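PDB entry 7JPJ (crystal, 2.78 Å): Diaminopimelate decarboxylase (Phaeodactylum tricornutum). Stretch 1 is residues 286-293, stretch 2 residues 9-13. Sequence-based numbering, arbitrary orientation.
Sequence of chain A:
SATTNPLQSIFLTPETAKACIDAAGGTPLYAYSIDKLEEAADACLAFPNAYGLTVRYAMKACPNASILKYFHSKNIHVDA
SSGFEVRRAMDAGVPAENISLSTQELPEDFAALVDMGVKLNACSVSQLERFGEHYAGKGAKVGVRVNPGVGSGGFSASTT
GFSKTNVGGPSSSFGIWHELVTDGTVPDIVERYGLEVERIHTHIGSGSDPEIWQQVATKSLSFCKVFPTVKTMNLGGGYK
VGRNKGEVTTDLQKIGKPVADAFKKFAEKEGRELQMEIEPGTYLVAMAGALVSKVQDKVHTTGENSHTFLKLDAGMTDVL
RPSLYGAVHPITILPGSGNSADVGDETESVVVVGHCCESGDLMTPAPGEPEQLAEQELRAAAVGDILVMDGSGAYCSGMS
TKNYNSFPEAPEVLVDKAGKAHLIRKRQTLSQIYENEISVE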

ATOM      1  N   ALA A 286      -3.822 -12.899 -12.568  1.00 16.13           N
ATOM      2  CA  ALA A 286      -3.074 -11.720 -13.003  1.00 15.82           C
ATOM      3  C   ALA A 286      -3.595 -11.145 -14.314  1.00 16.33           C
ATOM      4  O   ALA A 286      -4.110 -10.022 -14.338  1.00 16.40           O
ATOM      5  CB  ALA A 286      -1.586 -12.043 -13.148  1.00 15.50           C
ATOM      6  N   MET A 287      -3.466 -11.898 -15.407  1.00 15.16           N
ATOM      7  CA  MET A 287      -3.922 -11.428 -16.713  1.00 15.91           C
ATOM      8  C   MET A 287      -5.437 -11.397 -16.839  1.00 16.64           C
ATOM      9  O   MET A 287      -5.940 -10.939 -17.869  1.00 17.42           O
ATOM     10  CB  MET A 287      -3.342 -12.303 -17.827  1.00 16.52           C
ATOM     11  CG  MET A 287      -1.825 -12.379 -17.840  1.00 16.15           C
ATOM     12  SD  MET A 287      -0.988 -10.782 -17.755  1.00 15.69           S
ATOM     13  CE  MET A 287      -1.742  -9.904 -19.123  1.00 16.60           C
ATOM     14  N   ALA A 288      -6.170 -11.872 -15.837  1.00 17.71           N
ATOM     15  CA  ALA A 288      -7.623 -11.887 -15.894  1.00 17.85           C
ATOM     16  C   ALA A 288      -8.252 -10.587 -15.417  1.00 17.37           C
ATOM     17  O   ALA A 288      -9.469 -10.424 -15.545  1.00 17.33           O
ATOM     18  CB  ALA A 288      -8.175 -13.053 -15.067  1.00 17.77           C
ATOM     19  N   GLY A 289      -7.462  -9.664 -14.883  1.00 16.16           N
ATOM     20  CA  GLY A 289      -7.994  -8.425 -14.356  1.00 15.87           C
ATOM     21  C   GLY A 289      -7.301  -7.224 -14.963  1.00 15.82           C
ATOM     22  O   GLY A 289      -6.134  -7.282 -15.349  1.00 15.69           O
ATOM     23  N   ALA A 290      -8.043  -6.122 -15.037  1.00 16.54           N
ATOM     24  CA  ALA A 290      -7.532  -4.908 -15.656  1.00 16.33           C
ATOM     25  C   ALA A 290      -8.135  -3.690 -14.978  1.00 16.47           C
ATOM     26  O   ALA A 290      -9.337  -3.655 -14.702  1.00 17.30           O
ATOM     27  CB  ALA A 290      -7.839  -4.872 -17.157  1.00 17.17           C
ATOM     28  N   LEU A 291      -7.289  -2.694 -14.715  1.00 16.60           N
ATOM     29  CA  LEU A 291      -7.754  -1.411 -14.207  1.00 16.41           C
ATOM     30  C   LEU A 291      -8.208  -0.536 -15.369  1.00 17.10           C
ATOM     31  O   LEU A 291      -7.473  -0.353 -16.346  1.00 17.55           O
ATOM     32  CB  LEU A 291      -6.649  -0.713 -13.413  1.00 16.08           C
ATOM     33  CG  LEU A 291      -6.936   0.727 -12.979  1.00 16.23           C
ATOM     34  CD1 LEU A 291      -7.997   0.771 -11.888  1.00 15.82           C
ATOM     35  CD2 LEU A 291      -5.665   1.427 -12.528  1.00 16.20           C
ATOM     36  N   VAL A 292      -9.420   0.001 -15.264  1.00 15.93           N
ATOM     37  CA  VAL A 292     -10.018   0.832 -16.302  1.00 16.75           C
ATOM     38  C   VAL A 292     -10.229   2.219 -15.712  1.00 16.82           C
ATOM     39  O   VAL A 292     -11.038   2.393 -14.790  1.00 17.33           O
ATOM     40  CB  VAL A 292     -11.337   0.244 -16.819  1.00 18.10           C
ATOM     41  CG1 VAL A 292     -11.866   1.063 -17.980  1.00 19.09           C
ATOM     42  CG2 VAL A 292     -11.144  -1.204 -17.227  1.00 18.09           C
ATOM     43  N   SER A 293      -9.509   3.206 -16.237  1.00 17.41           N
ATOM     44  CA  SER A 293      -9.585   4.578 -15.757  1.00 17.61           C
ATOM     45  C   SER A 293      -9.708   5.531 -16.938  1.00 17.94           C
ATOM     46  O   SER A 293      -9.581   5.139 -18.102  1.00 17.91           O
ATOM     47  CB  SER A 293      -8.359   4.946 -14.909  1.00 17.65           C
ATOM     48  OG  SER A 293      -7.191   5.009 -15.710  1.00 17.84           O
TER
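Stretch 2 (9-13) SIFLT

No hydrogen bond joins the two stretches; the side chains of residues 9-13, nearly three hundred positions earlier in the chain, rest on side chains and on backbone atoms of residues 286-293, with the Phe11 ring lying against the backbone of the turn, and the two backbones stay well apart. The closest CA pairs in register are Met287 CA with Ile10 CA, 7.9 Å apart, and Ala288 CA with Phe11 CA, 8.3 Å apart. Stretch 1 begins with a type I turn from Ala286 to Gly289, closed by a weak bond from Gly289 N to Ala286 O (3.4 Å), and then extends as a strand from Gly289 onward. Stretch 2 adopts no regular helix or strand. Instead it folds back on itself: Ser9 N donates to Leu12 O at 2.8 Å, and Leu12 N donates to Ser9 OG at 2.9 Å, so Ser9 and Leu12 are tied to each other across the bend. Thr13 follows at the N-cap position of a helix and takes no part in the contact.

Contacts advance in the same order along both stretches. At the turn, the Met287 side chain, with all three chi angles in m, starts sideways but brings its end nearer, placing Met287 CE 4.0 Å from Ile10 CG1. Phe11, the most extensively covered residue of stretch 2, reaches the junction of turn and strand. Phe11 CE2 lies 3.9 Å from Met287 O and 3.8 Å from Ala288 O, while Gly289 C approaches the ring edge, 4.1 Å from the same Phe11 CE2. The ring tip then meets the strand, with Phe11 CZ 3.6 Å from Ala290 CB. Two residues further on, Val292 CG2 packs against Leu12 CD1 at 3.7 Å. The alternation of the strand explains this spacing: Ala290 and Val292 point toward stretch 2, whereas Leu291 points away and makes no contact. The resulting interface is small and largely apolar, burying 264 Å² summed over both sides.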

ATOM      1  N   SER A   9      -7.481  -4.036 -25.804  1.00 21.05           N
ATOM      2  CA  SER A   9      -6.474  -4.312 -24.763  1.00 20.66           C
ATOM      3  C   SER A   9      -6.341  -5.832 -24.691  1.00 20.59           C
ATOM      4  O   SER A   9      -6.779  -6.491 -25.624  1.00 21.05           O
ATOM      5  CB  SER A   9      -6.933  -3.699 -23.491  1.00 20.05           C
ATOM      6  OG  SER A   9      -8.022  -4.403 -22.955  1.00 19.90           O
ATOM      7  N   ILE A  10      -5.765  -6.372 -23.629  1.00 20.31           N
ATOM      8  CA  ILE A  10      -5.710  -7.854 -23.484  1.00 20.34           C
ATOM      9  C   ILE A  10      -7.120  -8.452 -23.622  1.00 20.36           C
ATOM     10  O   ILE A  10      -7.229  -9.501 -24.273  1.00 20.59           O
ATOM     11  CB  ILE A  10      -4.960  -8.271 -22.202  1.00 20.04           C
ATOM     12  CG1 ILE A  10      -3.445  -8.249 -22.402  1.00 19.95           C
ATOM     13  CG2 ILE A  10      -5.433  -9.601 -21.646  1.00 19.91           C
ATOM     14  CD1 ILE A  10      -2.991  -8.951 -23.650  1.00 20.37           C
ATOM     15  N   PHE A  11      -8.160  -7.820 -23.070  1.00 19.30           N
ATOM     16  CA  PHE A  11      -9.477  -8.416 -23.256  1.00 19.27           C
ATOM     17  C   PHE A  11     -10.598  -7.384 -23.374  1.00 19.30           C
ATOM     18  O   PHE A  11     -11.773  -7.754 -23.255  1.00 19.23           O
ATOM     19  CB  PHE A  11      -9.804  -9.409 -22.121  1.00 18.72           C
ATOM     20  CG  PHE A  11      -9.822  -8.798 -20.738  1.00 18.14           C
ATOM     21  CD1 PHE A  11     -10.958  -8.164 -20.252  1.00 17.95           C
ATOM     22  CD2 PHE A  11      -8.712  -8.893 -19.910  1.00 17.86           C
ATOM     23  CE1 PHE A  11     -10.979  -7.612 -18.977  1.00 17.52           C
ATOM     24  CE2 PHE A  11      -8.727  -8.344 -18.631  1.00 17.41           C
ATOM     25  CZ  PHE A  11      -9.862  -7.705 -18.166  1.00 17.25           C
ATOM     26  N   LEU A  12     -10.281  -6.113 -23.629  1.00 19.66           N
ATOM     27  CA  LEU A  12     -11.287  -5.053 -23.665  1.00 19.70           C
ATOM     28  C   LEU A  12     -11.192  -4.280 -24.974  1.00 20.36           C
ATOM     29  O   LEU A  12     -10.212  -3.566 -25.206  1.00 20.55           O
ATOM     30  CB  LEU A  12     -11.127  -4.099 -22.480  1.00 19.25           C
ATOM     31  CG  LEU A  12     -11.566  -4.598 -21.103  1.00 18.67           C
ATOM     32  CD1 LEU A  12     -11.407  -3.496 -20.072  1.00 18.39           C
ATOM     33  CD2 LEU A  12     -13.001  -5.101 -21.146  1.00 18.71           C
ATOM     34  N   THR A  13     -12.210  -4.414 -25.819  1.00 21.26           N
ATOM     35  CA  THR A  13     -12.375  -3.516 -26.949  1.00 21.89           C
ATOM     36  C   THR A  13     -12.932  -2.183 -26.457  1.00 21.71           C
ATOM     37  O   THR A  13     -13.417  -2.087 -25.325  1.00 21.19           O
ATOM     38  CB  THR A  13     -13.310  -4.131 -27.991  1.00 22.46           C
ATOM     39  OG1 THR A  13     -14.640  -4.203 -27.463  1.00 22.25           O
ATOM     40  CG2 THR A  13     -12.842  -5.525 -28.380  1.00 22.64           C
TER